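Aminopeptidase N family protein (Idiomarina loihiensis L2TR, PDB 4FGM) is probably a zinc-dependent aminopeptidase of the M61 family, removing residues from the N-terminal end of peptides. Local coordinates at residues Q29-P34 against L113-Q118; D45-I50 against S68-Q73; Q464-V469 against S570-V575. All blocks are in the same frame, centred on the assembly; numbering follows the deposited sequence.

In the fold
Along the chain, contact 2 (D45-I50 with S68-Q73) is nested inside the loop closed by contact 1 (Q29-P34 with L113-Q118), and both fall within the M61 N-terminal region. Their centres lie 11 Å apart, and they touch because strands 30-32 and 71-74 are sheet neighbours: strand 30-32 pairs with 114-115 along its other edge. Contact 3 (Q464-V469 with S570-V575) follows later in the chain, on the opposite side of the molecule's centre, about 54 Å from contact 1 and 50 Å from contact 2, centre to centre. It is a separate two-strand sheet. Thus two contacts build one beta-rich region, while the third joins the chain before and after the beta-rich segment 489-562, probably a PDZ domain.

Contact 1: Q29-P34 against L113-Q118; sequences QELWLP and LAVEGQ
The methyl of A114 is the bump that W32 covers: CB lies over one face of the indole, 3.8 Å from the centroid of the five-membered ring, a CH-pi contact displaced toward the rim. In W32, chi1 of 61° sets CG between the backbone N and the carbonyl carbon; the indole that follows lies with a face over the methyl. The backbones of the same two residues form a hydrogen-bonded antiparallel pair, W32 N giving to A114 O and A114 N to W32 O at 2.7 Å.

On the other face, that of L31 and V115, the fit is looser, with L31 CD2 4.2 Å from V115 CG2. At the L33 end, L113 CD2 rests against L33 CB at 3.6 Å and also touches L33 CD1, and the two leucine side chains cross at about a right angle. L31 and V115 both also pack on I22 of strand 15-22.

The Q29 amide fills the hollow where the chain turns from V115 to Q118, a type II turn. In Q29, chi2 of 71° turns CD aside; the side chain crosses that of V115 at about a right angle, NE2 lying 3.4 Å from V115 CG1. In its own amide plane NE2 gives two bonds, to E116 O at 2.8 Å, on a lone pair, and to E30 O. The latter oxygen also takes E116 N, the two donors arriving from opposite faces of its plane. Q118 NE2 adds only a weak bond to Q29 OE1 and also reaches Q24 O.

E30 and E116 bring their OE1 atoms within 4.5 Å, and NH1 of R71 on the adjoining strand meets both in salt bridges. The chemistry implies a strand end tied by a buried amide, with the repulsion of two carboxylates probably offset by that arginine nitrogen.

Contact 2: D45-I50 against S68-Q73; sequences DFSKHI and SKNRWQ
D45 and K69 make the one charged link between these segments, a salt bridge with NZ 2.6 Å from OD1. The ammonium meets OD1 on its syn side, 25° out of the carboxylate plane, and the two side chains cross at about a right angle. OD2 stands farther off, 3.6 Å from NZ, so the grip is one-sided. Beyond CG the lysine chain is fully extended, which carries NZ to the acid just before the 3-10 segment 46-49; its CE also passes close to OD1.

Close van der Waals packing comes next, around S47. Its CB points toward the other segment and sits 3.1 Å from K69 O. OG, anti to the carbonyl carbon (chi1 -62°), faces N70 CB and CA. S47 and N70 have the nearest CA atoms across the contact, 5.2 Å apart. The amide of N70 turns elsewhere, ND2 bonding to L33 O, just past strand 30-32.

The apolar part is I50 against W72. The two reach toward each other tip to tip: the ring's far corner CH2 lies 3.8 Å from I50 CD1, while I50 CG2 approaches CZ2 at 4.0 Å. Both isoleucine branches therefore meet the six-membered end of the indole. S47 CB approaches the same CH2 more distantly, at 4.4 Å.

In the fold, the 3-10 turn, with backbone bonds such as I50 N to S47 O, leads into strand 50-51 and lies beside the start of strand 71-74. That strand runs between 60-68 and 30-32: W72 packs on V64 and Q66 of the first and pairs through its backbone with L31 of the second, while S47 touches L33 and I50 touches L113.

Contact 3: Q464-V469 against S570-V575; sequences QKQVPV and SYVLSV
K465 and Y571, a non-hydrogen-bonded pair in antiparallel strands, lie side by side and point the same way. The lysine's CG sits over one face of the phenol, 4.3 Å from the ring centroid in a CH-pi contact offset toward the rim, and CD comes down to 3.4 Å from CZ. A bend at chi3 (-54°) carries CE round beside the hydroxyl, where NZ makes only a weak bond to OH. Beyond the lysine, Y571 packs on L337 and E341 of helix 326-342, and its backbone N is bonded to S338 OG.

The tight part is the ladder itself. Q464 and V572 exchange two backbone bonds, V572 N to Q464 O at 3.0 Å being the shorter; Q466 and S570 exchange two more, S570 N to Q466 O at 2.9 Å and Q466 N to S570 O. Between them lies a CA-H...O contact, K465 CA to S570 O, 3.3 Å. Buried S570 is enclosed further: P468 CB closes on its OG at 3.5 Å, and that hydroxyl is weakly bonded to G475 N.

The looser side belongs to K465, exposed to solvent, and to the side chains of Q464, Q466 and V572, whose face tightens only at S570. Q466 and V572 cross obliquely, with Q466 OE1 4.0 Å from V572 CG2. At the far end Q464 NE2 stands 3.9 Å from S574 OG, a buried hydroxyl that finds no polar partner in the model.

Chemically, this two-stranded sheet, which joins the chain before strand 489-494 to the chain after strand 555-562, is held mainly by main-chain bonds; side chains add aliphatic and aromatic packing, and the lysine's charge probably contributes little to its hold.

Contact 1: Q29-P34 against L113-Q118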
loop_
_atom_site.group_PDB
_atom_site.type_symbol
_atom_site.label_atom_id
_atom_site.label_comp_id
_atom_site.label_asym_id
_atom_site.label_seq_id
_atom_site.Cartn_x
_atom_site.Cartn_y
_atom_site.Cartn_z
ATOM N N GLN A 29 8.873 -7.246 35.700
ATOM C CA GLN A 29 8.618 -7.590 34.301
ATOM C C GLN A 29 7.938 -6.448 33.553
ATOM O O GLN A 29 7.020 -5.806 34.077
ATOM C CB GLN A 29 7.735 -8.848 34.234
ATOM C CG GLN A 29 7.320 -9.278 32.833
ATOM C CD GLN A 29 8.461 -9.860 32.013
ATOM O OE1 GLN A 29 9.033 -10.897 32.360
ATOM N NE2 GLN A 29 8.789 -9.198 30.908
ATOM N N GLU A 30 8.386 -6.204 32.327
ATOM C CA GLU A 30 7.809 -5.146 31.509
ATOM C C GLU A 30 7.007 -5.696 30.336
ATOM O O GLU A 30 7.323 -6.748 29.786
ATOM C CB GLU A 30 8.904 -4.210 30.978
ATOM C CG GLU A 30 9.573 -3.373 32.058
ATOM C CD GLU A 30 10.688 -2.496 31.518
ATOM O OE1 GLU A 30 10.967 -2.550 30.299
ATOM O OE2 GLU A 30 11.286 -1.750 32.323
ATOM N N LEU A 31 5.965 -4.959 29.970
ATOM C CA LEU A 31 5.091 -5.311 28.859
ATOM C C LEU A 31 5.080 -4.091 27.934
ATOM O O LEU A 31 5.010 -2.950 28.406
ATOM C CB LEU A 31 3.670 -5.581 29.373
ATOM C CG LEU A 31 3.534 -6.550 30.553
ATOM C CD1 LEU A 31 2.122 -6.502 31.114
ATOM C CD2 LEU A 31 3.889 -7.946 30.101
ATOM N N TRP A 32 5.173 -4.320 26.628
ATOM C CA TRP A 32 5.157 -3.206 25.689
ATOM C C TRP A 32 4.359 -3.502 24.422
ATOM O O TRP A 32 4.131 -4.666 24.063
ATOM C CB TRP A 32 6.584 -2.788 25.304
ATOM C CG TRP A 32 7.388 -3.863 24.629
ATOM C CD1 TRP A 32 8.155 -4.810 25.237
ATOM C CD2 TRP A 32 7.494 -4.106 23.219
ATOM N NE1 TRP A 32 8.736 -5.627 24.298
ATOM C CE2 TRP A 32 8.349 -5.218 23.049
ATOM C CE3 TRP A 32 6.951 -3.489 22.080
ATOM C CZ2 TRP A 32 8.674 -5.734 21.790
ATOM C CZ3 TRP A 32 7.275 -4.004 20.821
ATOM C CH2 TRP A 32 8.130 -5.117 20.690
ATOM N N LEU A 33 3.931 -2.436 23.750
ATOM C CA LEU A 33 3.164 -2.575 22.523
ATOM C C LEU A 33 3.857 -1.836 21.385
ATOM O O LEU A 33 4.346 -0.715 21.556
ATOM C CB LEU A 33 1.752 -2.022 22.714
ATOM C CG LEU A 33 0.772 -2.441 21.617
ATOM C CD1 LEU A 33 0.497 -3.934 21.768
ATOM C CD2 LEU A 33 -0.533 -1.638 21.721
ATOM N N PRO A 34 3.917 -2.459 20.207
ATOM C CA PRO A 34 4.563 -1.824 19.057
ATOM C C PRO A 34 3.997 -0.426 18.819
ATOM O O PRO A 34 2.803 -0.201 19.013
ATOM C CB PRO A 34 4.227 -2.772 17.908
ATOM C CG PRO A 34 4.140 -4.106 18.581
ATOM C CD PRO A 34 3.375 -3.779 19.850
ATOM N N LEU A 113 0.016 -7.247 23.855
ATOM C CA LEU A 113 1.222 -6.692 24.463
ATOM C C LEU A 113 2.344 -7.729 24.411
ATOM O O LEU A 113 2.115 -8.921 24.609
ATOM C CB LEU A 113 0.968 -6.316 25.923
ATOM C CG LEU A 113 0.062 -5.115 26.185
ATOM C CD1 LEU A 113 -0.139 -4.961 27.681
ATOM C CD2 LEU A 113 0.685 -3.857 25.595
ATOM N N ALA A 114 3.557 -7.274 24.126
ATOM C CA ALA A 114 4.708 -8.169 24.071
ATOM C C ALA A 114 5.311 -8.271 25.473
ATOM O O ALA A 114 5.332 -7.288 26.219
ATOM C CB ALA A 114 5.746 -7.627 23.099
ATOM N N VAL A 115 5.779 -9.463 25.837
ATOM C CA VAL A 115 6.407 -9.676 27.144
ATOM C C VAL A 115 7.909 -9.463 26.989
ATOM O O VAL A 115 8.594 -10.261 26.343
ATOM C CB VAL A 115 6.154 -11.116 27.674
ATOM C CG1 VAL A 115 6.810 -11.290 29.039
ATOM C CG2 VAL A 115 4.654 -11.383 27.775
ATOM N N GLU A 116 8.413 -8.378 27.570
ATOM C CA GLU A 116 9.837 -8.037 27.488
ATOM C C GLU A 116 10.771 -9.191 27.838
ATOM O O GLU A 116 10.641 -9.814 28.893
ATOM C CB GLU A 116 10.151 -6.854 28.402
ATOM C CG GLU A 116 11.595 -6.375 28.333
ATOM C CD GLU A 116 11.974 -5.810 26.972
ATOM O OE1 GLU A 116 11.237 -4.944 26.458
ATOM O OE2 GLU A 116 13.014 -6.223 26.417
ATOM N N GLY A 117 11.706 -9.471 26.935
ATOM C CA GLY A 117 12.662 -10.538 27.162
ATOM C C GLY A 117 12.177 -11.935 26.826
ATOM O O GLY A 117 12.983 -12.848 26.677
ATOM N N GLN A 118 10.867 -12.115 26.713
ATOM C CA GLN A 118 10.316 -13.429 26.390
ATOM C C GLN A 118 9.613 -13.355 25.043
ATOM O O GLN A 118 8.724 -14.142 24.732
ATOM C CB GLN A 118 9.338 -13.863 27.477
ATOM C CG GLN A 118 9.963 -13.927 28.851
ATOM C CD GLN A 118 8.979 -14.356 29.915
ATOM O OE1 GLN A 118 8.380 -15.429 29.823
ATOM N NE2 GLN A 118 8.809 -13.520 30.938
#

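Contact 2: D45-I50 against S68-Q73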
loop_
_atom_site.group_PDB
_atom_site.type_symbol
_atom_site.label_atom_id
_atom_site.label_comp_id
_atom_site.label_asym_id
_atom_site.label_seq_id
_atom_site.Cartn_x
_atom_site.Cartn_y
_atom_site.Cartn_z
ATOM N N ASP A 45 1.270 4.898 17.522
ATOM C CA ASP A 45 0.939 4.805 18.944
ATOM C C ASP A 45 -0.328 3.993 19.280
ATOM O O ASP A 45 -1.237 4.485 19.963
ATOM C CB ASP A 45 0.814 6.213 19.537
ATOM C CG ASP A 45 2.133 6.984 19.515
ATOM O OD1 ASP A 45 3.203 6.345 19.441
ATOM O OD2 ASP A 45 2.108 8.232 19.588
ATOM N N PHE A 46 -0.374 2.743 18.820
ATOM C CA PHE A 46 -1.520 1.873 19.070
ATOM C C PHE A 46 -1.908 1.799 20.552
ATOM O O PHE A 46 -3.084 1.661 20.891
ATOM C CB PHE A 46 -1.232 0.461 18.556
ATOM C CG PHE A 46 -0.964 0.388 17.066
ATOM C CD1 PHE A 46 -1.949 0.754 16.142
ATOM C CD2 PHE A 46 0.265 -0.069 16.587
ATOM C CE1 PHE A 46 -1.713 0.666 14.779
ATOM C CE2 PHE A 46 0.505 -0.158 15.221
ATOM C CZ PHE A 46 -0.487 0.209 14.317
ATOM N N SER A 47 -0.922 1.905 21.432
ATOM C CA SER A 47 -1.161 1.832 22.870
ATOM C C SER A 47 -2.278 2.718 23.426
ATOM O O SER A 47 -2.801 2.448 24.506
ATOM C CB SER A 47 0.136 2.146 23.621
ATOM O OG SER A 47 1.126 1.183 23.318
ATOM N N LYS A 48 -2.634 3.779 22.707
ATOM C CA LYS A 48 -3.685 4.689 23.168
ATOM C C LYS A 48 -5.073 4.047 23.230
ATOM O O LYS A 48 -5.971 4.585 23.876
ATOM C CB LYS A 48 -3.754 5.919 22.263
ATOM C CG LYS A 48 -4.087 5.590 20.815
ATOM C CD LYS A 48 -3.880 6.797 19.911
ATOM C CE LYS A 48 -3.734 6.375 18.453
ATOM N NZ LYS A 48 -3.574 7.553 17.560
ATOM N N HIS A 49 -5.250 2.915 22.550
ATOM C CA HIS A 49 -6.542 2.226 22.538
ATOM C C HIS A 49 -6.686 1.186 23.656
ATOM O O HIS A 49 -7.755 0.598 23.839
ATOM C CB HIS A 49 -6.772 1.555 21.180
ATOM C CG HIS A 49 -6.691 2.498 20.023
ATOM N ND1 HIS A 49 -7.428 3.665 19.959
ATOM C CD2 HIS A 49 -5.955 2.456 18.884
ATOM C CE1 HIS A 49 -7.147 4.298 18.834
ATOM N NE2 HIS A 49 -6.257 3.587 18.163
ATOM N N ILE A 50 -5.601 0.952 24.389
ATOM C CA ILE A 50 -5.603 0.009 25.495
ATOM C C ILE A 50 -6.314 0.678 26.658
ATOM O O ILE A 50 -5.984 1.801 27.035
ATOM C CB ILE A 50 -4.173 -0.376 25.860
ATOM C CG1 ILE A 50 -3.650 -1.346 24.795
ATOM C CG2 ILE A 50 -4.118 -0.996 27.251
ATOM C CD1 ILE A 50 -2.257 -1.858 25.057
ATOM N N SER A 68 5.519 4.440 30.335
ATOM C CA SER A 68 5.679 5.250 29.124
ATOM C C SER A 68 4.397 5.132 28.298
ATOM O O SER A 68 3.436 4.498 28.729
ATOM C CB SER A 68 6.890 4.796 28.300
ATOM O OG SER A 68 6.604 3.626 27.558
ATOM N N LYS A 69 4.381 5.724 27.109
ATOM C CA LYS A 69 3.184 5.670 26.280
ATOM C C LYS A 69 2.777 4.268 25.864
ATOM O O LYS A 69 1.598 4.017 25.623
ATOM C CB LYS A 69 3.363 6.518 25.026
ATOM C CG LYS A 69 4.338 5.944 24.004
ATOM C CD LYS A 69 4.465 6.880 22.803
ATOM C CE LYS A 69 5.385 6.312 21.749
ATOM N NZ LYS A 69 5.429 7.170 20.539
ATOM N N ASN A 70 3.739 3.353 25.793
ATOM C CA ASN A 70 3.443 1.992 25.361
ATOM C C ASN A 70 4.107 0.911 26.220
ATOM O O ASN A 70 4.286 -0.218 25.764
ATOM C CB ASN A 70 3.931 1.823 23.932
ATOM C CG ASN A 70 5.431 1.685 23.865
ATOM O OD1 ASN A 70 6.154 2.355 24.603
ATOM N ND2 ASN A 70 5.913 0.820 22.986
ATOM N N ARG A 71 4.471 1.237 27.454
ATOM C CA ARG A 71 5.146 0.256 28.292
ATOM C C ARG A 71 4.636 0.211 29.726
ATOM O O ARG A 71 4.436 1.250 30.364
ATOM C CB ARG A 71 6.659 0.528 28.271
ATOM C CG ARG A 71 7.531 -0.556 28.915
ATOM C CD ARG A 71 9.017 -0.306 28.648
ATOM N NE ARG A 71 9.362 -0.495 27.242
ATOM C CZ ARG A 71 9.837 -1.624 26.732
ATOM N NH1 ARG A 71 10.039 -2.673 27.512
ATOM N NH2 ARG A 71 10.084 -1.713 25.435
ATOM N N TRP A 72 4.420 -1.008 30.217
ATOM C CA TRP A 72 3.949 -1.221 31.579
ATOM C C TRP A 72 4.963 -2.045 32.367
ATOM O O TRP A 72 5.727 -2.825 31.786
ATOM C CB TRP A 72 2.603 -1.955 31.568
ATOM C CG TRP A 72 1.442 -1.116 31.141
ATOM C CD1 TRP A 72 0.548 -0.480 31.948
ATOM C CD2 TRP A 72 1.058 -0.813 29.798
ATOM N NE1 TRP A 72 -0.375 0.203 31.191
ATOM C CE2 TRP A 72 -0.084 0.014 29.866
ATOM C CE3 TRP A 72 1.567 -1.162 28.542
ATOM C CZ2 TRP A 72 -0.725 0.500 28.727
ATOM C CZ3 TRP A 72 0.931 -0.678 27.407
ATOM C CH2 TRP A 72 -0.206 0.143 27.509
ATOM N N GLN A 73 4.966 -1.868 33.687
ATOM C CA GLN A 73 5.872 -2.613 34.559
ATOM C C GLN A 73 5.066 -3.299 35.663
ATOM O O GLN A 73 4.307 -2.646 36.390
ATOM C CB GLN A 73 6.915 -1.682 35.173
ATOM C CG GLN A 73 8.019 -2.416 35.921
ATOM C CD GLN A 73 9.113 -1.484 36.419
ATOM O OE1 GLN A 73 8.870 -0.600 37.242
ATOM N NE2 GLN A 73 10.325 -1.681 35.919
#

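Contact 3: Q464-V469 against S570-V575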
loop_
_atom_site.group_PDB
_atom_site.type_symbol
_atom_site.label_atom_id
_atom_site.label_comp_id
_atom_site.label_asym_id
_atom_site.label_seq_id
_atom_site.Cartn_x
_atom_site.Cartn_y
_atom_site.Cartn_z
ATOM N N GLN A 464 4.168 10.244 -26.401
ATOM C CA GLN A 464 3.775 11.593 -26.766
ATOM C C GLN A 464 3.141 12.283 -25.568
ATOM O O GLN A 464 2.279 11.714 -24.903
ATOM C CB GLN A 464 2.823 11.571 -27.967
ATOM C CG GLN A 464 1.594 10.700 -27.822
ATOM C CD GLN A 464 1.087 10.213 -29.171
ATOM O OE1 GLN A 464 1.155 10.932 -30.170
ATOM N NE2 GLN A 464 0.566 8.989 -29.204
ATOM N N LYS A 465 3.599 13.500 -25.279
ATOM C CA LYS A 465 3.079 14.267 -24.153
ATOM C C LYS A 465 1.997 15.230 -24.626
ATOM O O LYS A 465 2.023 15.704 -25.760
ATOM C CB LYS A 465 4.200 15.061 -23.478
ATOM C CG LYS A 465 5.545 14.364 -23.478
ATOM C CD LYS A 465 6.484 14.951 -22.437
ATOM C CE LYS A 465 6.645 16.455 -22.572
ATOM N NZ LYS A 465 7.538 16.998 -21.507
ATOM N N GLN A 466 1.045 15.522 -23.751
ATOM C CA GLN A 466 -0.032 16.436 -24.096
ATOM C C GLN A 466 -0.678 16.984 -22.835
ATOM O O GLN A 466 -0.487 16.451 -21.744
ATOM C CB GLN A 466 -1.086 15.718 -24.951
ATOM C CG GLN A 466 -1.864 14.637 -24.217
ATOM C CD GLN A 466 -2.796 13.862 -25.131
ATOM O OE1 GLN A 466 -2.368 13.312 -26.146
ATOM N NE2 GLN A 466 -4.076 13.808 -24.772
ATOM N N VAL A 467 -1.438 18.060 -22.995
ATOM C CA VAL A 467 -2.133 18.675 -21.878
ATOM C C VAL A 467 -3.347 17.806 -21.563
ATOM O O VAL A 467 -4.075 17.400 -22.465
ATOM C CB VAL A 467 -2.611 20.094 -22.243
ATOM C CG1 VAL A 467 -3.310 20.732 -21.055
ATOM C CG2 VAL A 467 -1.425 20.939 -22.689
ATOM N N PRO A 468 -3.568 17.494 -20.278
ATOM C CA PRO A 468 -4.716 16.664 -19.890
ATOM C C PRO A 468 -6.025 17.409 -20.145
ATOM O O PRO A 468 -6.007 18.615 -20.375
ATOM C CB PRO A 468 -4.461 16.400 -18.406
ATOM C CG PRO A 468 -3.725 17.641 -17.968
ATOM C CD PRO A 468 -2.760 17.871 -19.102
ATOM N N VAL A 469 -7.153 16.704 -20.105
ATOM C CA VAL A 469 -8.439 17.347 -20.352
ATOM C C VAL A 469 -8.770 18.377 -19.271
ATOM O O VAL A 469 -9.568 19.288 -19.490
ATOM C CB VAL A 469 -9.585 16.300 -20.485
ATOM C CG1 VAL A 469 -9.201 15.261 -21.544
ATOM C CG2 VAL A 469 -9.877 15.644 -19.148
ATOM N N SER A 570 0.469 14.836 -19.511
ATOM C CA SER A 570 -0.056 13.501 -19.769
ATOM C C SER A 570 0.882 12.743 -20.706
ATOM O O SER A 570 1.048 13.122 -21.863
ATOM C CB SER A 570 -1.451 13.571 -20.399
ATOM O OG SER A 570 -2.462 13.721 -19.416
ATOM N N TYR A 571 1.518 11.692 -20.199
ATOM C CA TYR A 571 2.406 10.885 -21.025
ATOM C C TYR A 571 1.587 9.710 -21.562
ATOM O O TYR A 571 1.276 8.773 -20.830
ATOM C CB TYR A 571 3.604 10.371 -20.208
ATOM C CG TYR A 571 4.655 11.425 -19.921
ATOM C CD1 TYR A 571 4.338 12.575 -19.193
ATOM C CD2 TYR A 571 5.959 11.291 -20.408
ATOM C CE1 TYR A 571 5.293 13.569 -18.961
ATOM C CE2 TYR A 571 6.920 12.278 -20.180
ATOM C CZ TYR A 571 6.579 13.415 -19.458
ATOM O OH TYR A 571 7.510 14.410 -19.248
ATOM N N VAL A 572 1.221 9.776 -22.837
ATOM C CA VAL A 572 0.438 8.718 -23.458
ATOM C C VAL A 572 1.369 7.731 -24.170
ATOM O O VAL A 572 2.182 8.121 -25.014
ATOM C CB VAL A 572 -0.578 9.311 -24.463
ATOM C CG1 VAL A 572 -1.327 8.197 -25.189
ATOM C CG2 VAL A 572 -1.560 10.207 -23.723
ATOM N N LEU A 573 1.250 6.454 -23.813
ATOM C CA LEU A 573 2.082 5.406 -24.394
ATOM C C LEU A 573 1.318 4.485 -25.328
ATOM O O LEU A 573 0.205 4.057 -25.024
ATOM C CB LEU A 573 2.728 4.572 -23.288
ATOM C CG LEU A 573 4.107 5.020 -22.798
ATOM C CD1 LEU A 573 4.109 6.505 -22.516
ATOM C CD2 LEU A 573 4.482 4.231 -21.555
ATOM N N SER A 574 1.934 4.182 -26.464
ATOM C CA SER A 574 1.332 3.305 -27.460
ATOM C C SER A 574 2.393 2.505 -28.213
ATOM O O SER A 574 3.524 2.958 -28.405
ATOM C CB SER A 574 0.505 4.123 -28.453
ATOM O OG SER A 574 1.282 5.161 -29.021
ATOM N N VAL A 575 2.022 1.299 -28.623
ATOM C CA VAL A 575 2.928 0.443 -29.367
ATOM C C VAL A 575 2.734 0.739 -30.851
ATOM O O VAL A 575 1.637 0.589 -31.383
ATOM C CB VAL A 575 2.645 -1.055 -29.070
ATOM C CG1 VAL A 575 1.158 -1.281 -28.915
ATOM C CG2 VAL A 575 3.192 -1.923 -30.192
#